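Local coordinates for tannase (PDB 3WA7), which probably hydrolyses the galloyl ester bonds of tannins, acting as a tannase with an alpha/beta-hydrolase fold, at residues 198-203 against 409-414; 135-140 against 193-198. All coordinates share one frame; numbering follows the deposited sequence.

Interaction 1 of 2, residues 198-203 against 409-414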
ATOM      1  N   PHE A 198      -8.530   7.170  11.420  1.00  5.74           N
ATOM      2  CA  PHE A 198      -8.145   6.578  12.698  1.00  6.17           C
ATOM      3  C   PHE A 198      -6.924   5.659  12.659  1.00  6.15           C
ATOM      4  O   PHE A 198      -6.038   5.761  13.507  1.00  7.57           O
ATOM      5  CB  PHE A 198      -9.341   5.809  13.266  1.00  6.00           C
ATOM      6  CG  PHE A 198      -9.064   5.132  14.581  1.00  6.74           C
ATOM      7  CD1 PHE A 198      -8.865   5.879  15.737  1.00  8.70           C
ATOM      8  CD2 PHE A 198      -9.035   3.743  14.667  1.00  7.89           C
ATOM      9  CE1 PHE A 198      -8.643   5.251  16.965  1.00  8.04           C
ATOM     10  CE2 PHE A 198      -8.813   3.102  15.892  1.00 10.49           C
ATOM     11  CZ  PHE A 198      -8.618   3.860  17.042  1.00  9.19           C
ATOM     12  N   ALA A 199      -6.879   4.759  11.686  1.00  5.85           N
ATOM     13  CA  ALA A 199      -5.762   3.827  11.603  1.00  5.87           C
ATOM     14  C   ALA A 199      -5.457   3.409  10.179  1.00  7.15           C
ATOM     15  O   ALA A 199      -6.309   3.497   9.290  1.00  4.48           O
ATOM     16  CB  ALA A 199      -6.053   2.597  12.456  1.00  5.73           C
ATOM     17  N   VAL A 200      -4.233   2.937   9.980  1.00  5.73           N
ATOM     18  CA  VAL A 200      -3.767   2.508   8.672  1.00  5.67           C
ATOM     19  C   VAL A 200      -3.302   1.058   8.650  1.00  6.86           C
ATOM     20  O   VAL A 200      -2.518   0.637   9.500  1.00  7.74           O
ATOM     21  CB  VAL A 200      -2.560   3.365   8.201  1.00  5.14           C
ATOM     22  CG1 VAL A 200      -1.937   2.758   6.941  1.00  6.33           C
ATOM     23  CG2 VAL A 200      -2.997   4.789   7.934  1.00  5.77           C
ATOM     24  N   SER A 201      -3.801   0.302   7.677  1.00  5.61           N
ATOM     25  CA  SER A 201      -3.370  -1.070   7.468  1.00  6.54           C
ATOM     26  C   SER A 201      -2.805  -1.055   6.053  1.00  6.12           C
ATOM     27  O   SER A 201      -3.470  -0.604   5.114  1.00  6.35           O
ATOM     28  CB  SER A 201      -4.530  -2.060   7.544  1.00  7.20           C
ATOM     29  OG  SER A 201      -4.075  -3.346   7.156  1.00  7.68           O
ATOM     30  N   ALA A 202      -1.576  -1.527   5.895  1.00  5.42           N
ATOM     31  CA  ALA A 202      -0.960  -1.529   4.577  1.00  7.53           C
ATOM     32  C   ALA A 202      -0.075  -2.736   4.338  1.00  7.43           C
ATOM     33  O   ALA A 202       0.821  -3.032   5.133  1.00  9.07           O
ATOM     34  CB  ALA A 202      -0.153  -0.251   4.381  1.00  5.57           C
ATOM     35  N   TYR A 203      -0.338  -3.434   3.240  1.00  6.67           N
ATOM     36  CA  TYR A 203       0.458  -4.589   2.858  1.00  6.02           C
ATOM     37  C   TYR A 203       1.392  -4.157   1.736  1.00  6.72           C
ATOM     38  O   TYR A 203       0.970  -3.492   0.785  1.00  6.58           O
ATOM     39  CB  TYR A 203      -0.437  -5.739   2.395  1.00  6.49           C
ATOM     40  CG  TYR A 203      -1.273  -6.313   3.512  1.00  7.16           C
ATOM     41  CD1 TYR A 203      -2.500  -5.746   3.853  1.00  4.91           C
ATOM     42  CD2 TYR A 203      -0.818  -7.400   4.261  1.00  6.69           C
ATOM     43  CE1 TYR A 203      -3.255  -6.245   4.910  1.00  7.12           C
ATOM     44  CE2 TYR A 203      -1.562  -7.904   5.319  1.00  7.01           C
ATOM     45  CZ  TYR A 203      -2.781  -7.322   5.638  1.00  6.11           C
ATOM     46  OH  TYR A 203      -3.525  -7.830   6.676  1.00  7.48           O
ATOM     47  N   LYS A 409      -2.919   7.902  14.231  1.00  7.96           N
ATOM     48  CA  LYS A 409      -2.047   7.508  15.330  1.00  9.68           C
ATOM     49  C   LYS A 409      -1.703   6.021  15.395  1.00  8.82           C
ATOM     50  O   LYS A 409      -0.787   5.628  16.119  1.00  8.45           O
ATOM     51  CB  LYS A 409      -2.670   7.947  16.660  1.00 10.24           C
ATOM     52  CG  LYS A 409      -2.955   9.445  16.743  1.00 15.89           C
ATOM     53  CD  LYS A 409      -1.698  10.270  16.463  1.00 19.17           C
ATOM     54  CE  LYS A 409      -2.004  11.762  16.441  1.00 23.71           C
ATOM     55  NZ  LYS A 409      -0.788  12.581  16.171  1.00 28.19           N
ATOM     56  N   HIS A 410      -2.410   5.201  14.623  1.00  7.54           N
ATOM     57  CA  HIS A 410      -2.192   3.752  14.652  1.00  8.33           C
ATOM     58  C   HIS A 410      -1.894   3.165  13.279  1.00  7.96           C
ATOM     59  O   HIS A 410      -2.671   3.348  12.338  1.00  7.09           O
ATOM     60  CB  HIS A 410      -3.433   3.079  15.239  1.00  8.68           C
ATOM     61  CG  HIS A 410      -3.945   3.750  16.475  1.00 10.52           C
ATOM     62  ND1 HIS A 410      -3.268   3.717  17.675  1.00 11.29           N
ATOM     63  CD2 HIS A 410      -5.046   4.511  16.685  1.00 11.31           C
ATOM     64  CE1 HIS A 410      -3.928   4.431  18.570  1.00 12.30           C
ATOM     65  NE2 HIS A 410      -5.010   4.923  17.995  1.00 11.31           N
ATOM     66  N   TRP A 411      -0.787   2.429  13.185  1.00  8.11           N
ATOM     67  CA  TRP A 411      -0.354   1.830  11.923  1.00  7.43           C
ATOM     68  C   TRP A 411       0.001   0.347  12.008  1.00  7.86           C
ATOM     69  O   TRP A 411       0.616  -0.100  12.978  1.00  8.75           O
ATOM     70  CB  TRP A 411       0.888   2.559  11.391  1.00  7.18           C
ATOM     71  CG  TRP A 411       0.703   4.019  11.156  1.00  5.60           C
ATOM     72  CD1 TRP A 411       0.450   4.975  12.098  1.00  7.81           C
ATOM     73  CD2 TRP A 411       0.726   4.695   9.894  1.00  6.94           C
ATOM     74  NE1 TRP A 411       0.308   6.202  11.498  1.00  7.98           N
ATOM     75  CE2 TRP A 411       0.473   6.060  10.146  1.00  6.30           C
ATOM     76  CE3 TRP A 411       0.938   4.280   8.573  1.00  7.31           C
ATOM     77  CZ2 TRP A 411       0.423   7.019   9.124  1.00  6.23           C
ATOM     78  CZ3 TRP A 411       0.889   5.233   7.555  1.00  5.75           C
ATOM     79  CH2 TRP A 411       0.632   6.587   7.840  1.00  6.22           C
ATOM     80  N   ARG A 412      -0.373  -0.402  10.975  1.00  7.67           N
ATOM     81  CA  ARG A 412      -0.041  -1.820  10.882  1.00  7.49           C
ATOM     82  C   ARG A 412       0.514  -2.032   9.480  1.00  7.40           C
ATOM     83  O   ARG A 412      -0.192  -1.860   8.482  1.00  7.61           O
ATOM     84  CB  ARG A 412      -1.262  -2.717  11.099  1.00  7.67           C
ATOM     85  CG  ARG A 412      -0.902  -4.206  11.091  1.00  8.95           C
ATOM     86  CD  ARG A 412      -2.085  -5.078  11.493  1.00  9.02           C
ATOM     87  NE  ARG A 412      -1.711  -6.479  11.696  1.00  9.76           N
ATOM     88  CZ  ARG A 412      -1.557  -7.373  10.724  1.00 10.87           C
ATOM     89  NH1 ARG A 412      -1.742  -7.027   9.458  1.00 10.32           N
ATOM     90  NH2 ARG A 412      -1.226  -8.623  11.021  1.00 11.85           N
ATOM     91  N   ILE A 413       1.787  -2.393   9.411  1.00  6.57           N
ATOM     92  CA  ILE A 413       2.455  -2.593   8.136  1.00  6.54           C
ATOM     93  C   ILE A 413       3.027  -3.995   8.002  1.00  7.74           C
ATOM     94  O   ILE A 413       3.614  -4.528   8.947  1.00  7.78           O
ATOM     95  CB  ILE A 413       3.613  -1.588   7.976  1.00  4.92           C
ATOM     96  CG1 ILE A 413       3.086  -0.158   8.148  1.00  6.09           C
ATOM     97  CG2 ILE A 413       4.290  -1.780   6.623  1.00  5.99           C
ATOM     98  CD1 ILE A 413       4.174   0.891   8.150  0.55  7.21           C
ATOM     99  N   ARG A 414       2.849  -4.582   6.822  1.00  7.18           N
ATOM    100  CA  ARG A 414       3.363  -5.915   6.531  1.00  7.77           C
ATOM    101  C   ARG A 414       3.992  -5.939   5.140  1.00  7.90           C
ATOM    102  O   ARG A 414       3.503  -5.285   4.217  1.00  8.44           O
ATOM    103  CB  ARG A 414       2.237  -6.959   6.588  1.00  7.33           C
ATOM    104  CG  ARG A 414       1.688  -7.247   7.980  1.00  8.08           C
ATOM    105  CD  ARG A 414       2.715  -7.986   8.832  1.00  6.94           C
ATOM    106  NE  ARG A 414       2.206  -8.337  10.159  1.00  7.04           N
ATOM    107  CZ  ARG A 414       2.068  -7.483  11.171  1.00  8.95           C
ATOM    108  NH1 ARG A 414       2.400  -6.206  11.030  1.00  9.48           N
ATOM    109  NH2 ARG A 414       1.611  -7.916  12.341  1.00 10.15           N
TER
HETATM  110  O   HOH W   1      -5.780   8.009  15.022  1.00  7.98           O
HETATM  111  O   HOH W   2      -1.670  -4.709   7.916  1.00 12.61           O

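Interaction 2 of 2, residues 135-140 against 193-198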
ATOM      1  N   ASP A 135      -9.088  10.715  -4.773  1.00  4.30           N
ATOM      2  CA  ASP A 135     -10.303   9.901  -4.712  1.00  6.18           C
ATOM      3  C   ASP A 135     -10.465   9.225  -3.355  1.00  5.68           C
ATOM      4  O   ASP A 135     -11.570   9.155  -2.825  1.00  5.63           O
ATOM      5  CB  ASP A 135     -10.313   8.832  -5.809  1.00  7.42           C
ATOM      6  CG  ASP A 135     -10.710   9.388  -7.165  1.00  8.56           C
ATOM      7  OD1 ASP A 135     -11.202  10.537  -7.227  1.00  8.17           O
ATOM      8  OD2 ASP A 135     -10.541   8.669  -8.170  1.00  7.01           O
HETATM    9  N   MSE A 136      -9.370   8.720  -2.795  1.00  5.69           N
HETATM   10  CA  MSE A 136      -9.444   8.073  -1.489  1.00  5.03           C
HETATM   11  C   MSE A 136      -9.924   9.092  -0.456  1.00  4.20           C
HETATM   12  O   MSE A 136     -10.760   8.786   0.396  1.00  3.83           O
HETATM   13  CB  MSE A 136      -8.072   7.522  -1.086  1.00  6.42           C
HETATM   14  CG  MSE A 136      -8.100   6.626   0.147  1.00  7.23           C
HETATM   15 SE   MSE A 136      -9.077   4.974  -0.143  1.00 15.29          SE
HETATM   16  CE  MSE A 136     -10.702   5.396   0.824  1.00  8.00           C
ATOM     17  N   LYS A 137      -9.408  10.313  -0.547  1.00  4.82           N
ATOM     18  CA  LYS A 137      -9.793  11.368   0.385  1.00  5.11           C
ATOM     19  C   LYS A 137     -11.244  11.790   0.182  1.00  5.61           C
ATOM     20  O   LYS A 137     -11.959  12.055   1.153  1.00  5.73           O
ATOM     21  CB  LYS A 137      -8.866  12.579   0.231  1.00  4.66           C
ATOM     22  CG  LYS A 137      -7.485  12.393   0.855  1.00  3.95           C
ATOM     23  CD  LYS A 137      -6.517  13.496   0.423  1.00  3.82           C
ATOM     24  CE  LYS A 137      -5.192  13.399   1.179  1.00  5.54           C
ATOM     25  NZ  LYS A 137      -5.369  13.692   2.629  1.00  6.90           N
ATOM     26  N   ALA A 138     -11.678  11.863  -1.073  1.00  5.18           N
ATOM     27  CA  ALA A 138     -13.057  12.246  -1.363  1.00  5.48           C
ATOM     28  C   ALA A 138     -14.001  11.212  -0.760  1.00  5.57           C
ATOM     29  O   ALA A 138     -15.042  11.561  -0.202  1.00  7.12           O
ATOM     30  CB  ALA A 138     -13.281  12.339  -2.869  1.00  5.75           C
ATOM     31  N   ALA A 139     -13.633   9.939  -0.874  1.00  5.23           N
ATOM     32  CA  ALA A 139     -14.456   8.865  -0.326  1.00  5.24           C
ATOM     33  C   ALA A 139     -14.511   8.976   1.194  1.00  5.12           C
ATOM     34  O   ALA A 139     -15.563   8.787   1.801  1.00  5.95           O
ATOM     35  CB  ALA A 139     -13.898   7.508  -0.737  1.00  6.69           C
ATOM     36  N   ILE A 140     -13.372   9.276   1.812  1.00  4.60           N
ATOM     37  CA  ILE A 140     -13.326   9.436   3.258  1.00  4.40           C
ATOM     38  C   ILE A 140     -14.196  10.626   3.670  1.00  6.49           C
ATOM     39  O   ILE A 140     -14.943  10.545   4.645  1.00  8.83           O
ATOM     40  CB  ILE A 140     -11.882   9.661   3.748  1.00  3.97           C
ATOM     41  CG1 ILE A 140     -11.057   8.404   3.467  1.00  3.53           C
ATOM     42  CG2 ILE A 140     -11.877  10.009   5.243  1.00  4.71           C
ATOM     43  CD1 ILE A 140      -9.555   8.581   3.686  1.00  4.85           C
ATOM     44  N   ALA A 193     -16.160  17.901   4.472  1.00 11.30           N
ATOM     45  CA  ALA A 193     -15.788  17.218   5.701  1.00 10.08           C
ATOM     46  C   ALA A 193     -14.283  16.976   5.692  1.00  9.56           C
ATOM     47  O   ALA A 193     -13.610  17.255   4.699  1.00 11.02           O
ATOM     48  CB  ALA A 193     -16.534  15.886   5.812  1.00  8.12           C
ATOM     49  N   THR A 194     -13.763  16.469   6.802  1.00  9.29           N
ATOM     50  CA  THR A 194     -12.337  16.181   6.920  1.00  8.80           C
ATOM     51  C   THR A 194     -12.015  14.811   6.319  1.00  8.54           C
ATOM     52  O   THR A 194     -12.919  14.024   6.032  1.00  8.52           O
ATOM     53  CB  THR A 194     -11.896  16.181   8.397  1.00  9.93           C
ATOM     54  OG1 THR A 194     -12.713  15.265   9.139  1.00 10.67           O
ATOM     55  CG2 THR A 194     -12.022  17.574   8.991  1.00 11.39           C
ATOM     56  N   ASP A 195     -10.731  14.529   6.126  1.00  7.42           N
ATOM     57  CA  ASP A 195     -10.331  13.238   5.571  1.00  6.88           C
ATOM     58  C   ASP A 195      -9.240  12.533   6.379  1.00  6.97           C
ATOM     59  O   ASP A 195      -8.614  11.588   5.897  1.00  6.72           O
ATOM     60  CB  ASP A 195      -9.897  13.380   4.100  1.00  7.18           C
ATOM     61  CG  ASP A 195      -8.818  14.424   3.899  1.00  9.08           C
ATOM     62  OD1 ASP A 195      -7.771  14.344   4.575  1.00  9.05           O
ATOM     63  OD2 ASP A 195      -9.019  15.321   3.051  1.00  8.94           O
ATOM     64  N   ASP A 196      -9.009  12.993   7.606  1.00  7.90           N
ATOM     65  CA  ASP A 196      -8.027  12.347   8.466  1.00  8.44           C
ATOM     66  C   ASP A 196      -8.709  11.069   8.946  1.00  9.04           C
ATOM     67  O   ASP A 196      -9.933  11.036   9.100  1.00 10.00           O
ATOM     68  CB  ASP A 196      -7.661  13.248   9.655  1.00  9.82           C
ATOM     69  CG  ASP A 196      -8.855  13.590  10.524  1.00 11.26           C
ATOM     70  OD1 ASP A 196      -8.949  13.059  11.651  1.00 13.09           O
ATOM     71  OD2 ASP A 196      -9.703  14.392  10.077  1.00  9.23           O
ATOM     72  N   ILE A 197      -7.933  10.013   9.162  1.00  7.21           N
ATOM     73  CA  ILE A 197      -8.510   8.748   9.596  1.00  6.26           C
ATOM     74  C   ILE A 197      -7.945   8.252  10.920  1.00  6.21           C
ATOM     75  O   ILE A 197      -7.003   8.826  11.465  1.00  6.00           O
ATOM     76  CB  ILE A 197      -8.324   7.662   8.516  1.00  5.59           C
ATOM     77  CG1 ILE A 197      -6.833   7.445   8.240  1.00  6.12           C
ATOM     78  CG2 ILE A 197      -9.063   8.076   7.240  1.00  5.93           C
ATOM     79  CD1 ILE A 197      -6.547   6.369   7.206  1.00  5.46           C
ATOM     80  N   PHE A 198      -8.530   7.170  11.420  1.00  5.74           N
ATOM     81  CA  PHE A 198      -8.145   6.578  12.698  1.00  6.17           C
ATOM     82  C   PHE A 198      -6.924   5.659  12.659  1.00  6.15           C
ATOM     83  O   PHE A 198      -6.038   5.761  13.507  1.00  7.57           O
ATOM     84  CB  PHE A 198      -9.341   5.809  13.266  1.00  6.00           C
ATOM     85  CG  PHE A 198      -9.064   5.132  14.581  1.00  6.74           C
ATOM     86  CD1 PHE A 198      -8.865   5.879  15.737  1.00  8.70           C
ATOM     87  CD2 PHE A 198      -9.035   3.743  14.667  1.00  7.89           C
ATOM     88  CE1 PHE A 198      -8.643   5.251  16.965  1.00  8.04           C
ATOM     89  CE2 PHE A 198      -8.813   3.102  15.892  1.00 10.49           C
ATOM     90  CZ  PHE A 198      -8.618   3.860  17.042  1.00  9.19           C
TER
HETATM   91  O   HOH W   3      -6.311  11.571   4.264  1.00  8.65           O
HETATM   92  O   HOH W   4      -6.545  16.344   2.338  1.00 10.10           O

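Interaction 1 of 2, residues 198-203 against 409-414
Val200 and His410 open a run of backbone hydrogen bonds that pairs 199-203 with 410-414 as neighbouring parallel strands of the central alpha/beta-hydrolase sheet. Val200 N reaches His410 O at 2.9 Å and Val200 O receives Arg412 N; Ala202 continues the parallel ladder with Arg412 O and Arg414 N. The Arg412 side chain starts with CB 3.9 Å from Val200 O. With CG anti to the backbone N (chi1 -176°), it runs extended from CG to NE, carrying the guanidinium out from the face that bears Ser201 and Tyr203, and obliquely forward. There NH1 donates to a water at 2.8 Å, which donates to Ser201 OG, also hydrogen-bonded to Asn160 OD1, and, at 3.3 Å, to Arg412 O. NH1 lies 3.4 Å from Tyr203 OH, while NH2 forms a salt bridge with Asp456, which also takes a hydrogen bond from Tyr203. Arg414 CZ lies over one guanidinium face, offset toward its rim; Arg414 NH2 pairs with Asp442. On the opposite sheet face, Val200 CG2 sits 3.9 Å from the centroid of the six-membered Trp411 ring, 8° off its normal (CH-pi). Flanking strands are 157-160 and 440-444; helix 457-468 touches Ser201, Tyr203, His410 and Arg412.

Interaction 2 of 2, residues 135-140 against 193-198
Ile140 and Lys137 meet Asp195 from neighbouring turns of helix 131-145, joining a helix of the alpha/beta-hydrolase fold to the loop that leads into strand 199-203. The close-packed part is apolar and belongs to Ile140. Its CG2 branch lies against the loop backbone, 3.6 Å from Asp195 CA, while the other branch ends with CD1 at 3.6 Å from Ile197 CG2, the two isoleucine side chains crossing at about a right angle. Both residues also touch Ile157 of strand 157-160, and Ile140 reaches Met71 of strand 69-72, which places this wedge between helix and sheet. The polar part is looser and hydrated. A bend at the last torsion of Lys137 (chi4 -67°) turns NZ to Asp195 OD1; their salt bridge spans 3.2 Å, and its hydrogen bond is weak. Ser175 O and two waters are the stronger partners of Lys137 NZ, so Asp195 OD1 probably adds mainly charge attraction. The Asp195 carboxylate is held by Asn177 N at OD1 and by Arg141 at OD2, so this buried charge is shared among several partners. One water bridges Lys137 NZ and Asp195 OD2; the other lies 2.8 Å from both Lys137 NZ and Asp195 O.

How the interactions relate
Interactions 1 and 2 follow each other along one stretch of chain: Phe198 is the last residue of 193-198 and the first of 198-203, and the interaction centres lie about 15 Å apart. The helix-facing loop of interaction 2 ends where the strand of interaction 1 begins. At this join the Phe198 ring meets His410 and makes a cation-pi contact with Arg156. Strand 157-160 serves both: Ile157 packs on Ile140 and Ile197, and its backbone bonds to Phe198 and Ala199. That strand leads to Ser163, consistent with a nucleophile elbow and a triad with His451 and Asp419. The side chain of Tyr203 lies near this probable site without touching it, while its backbone bonds to Gly161 of the elbow.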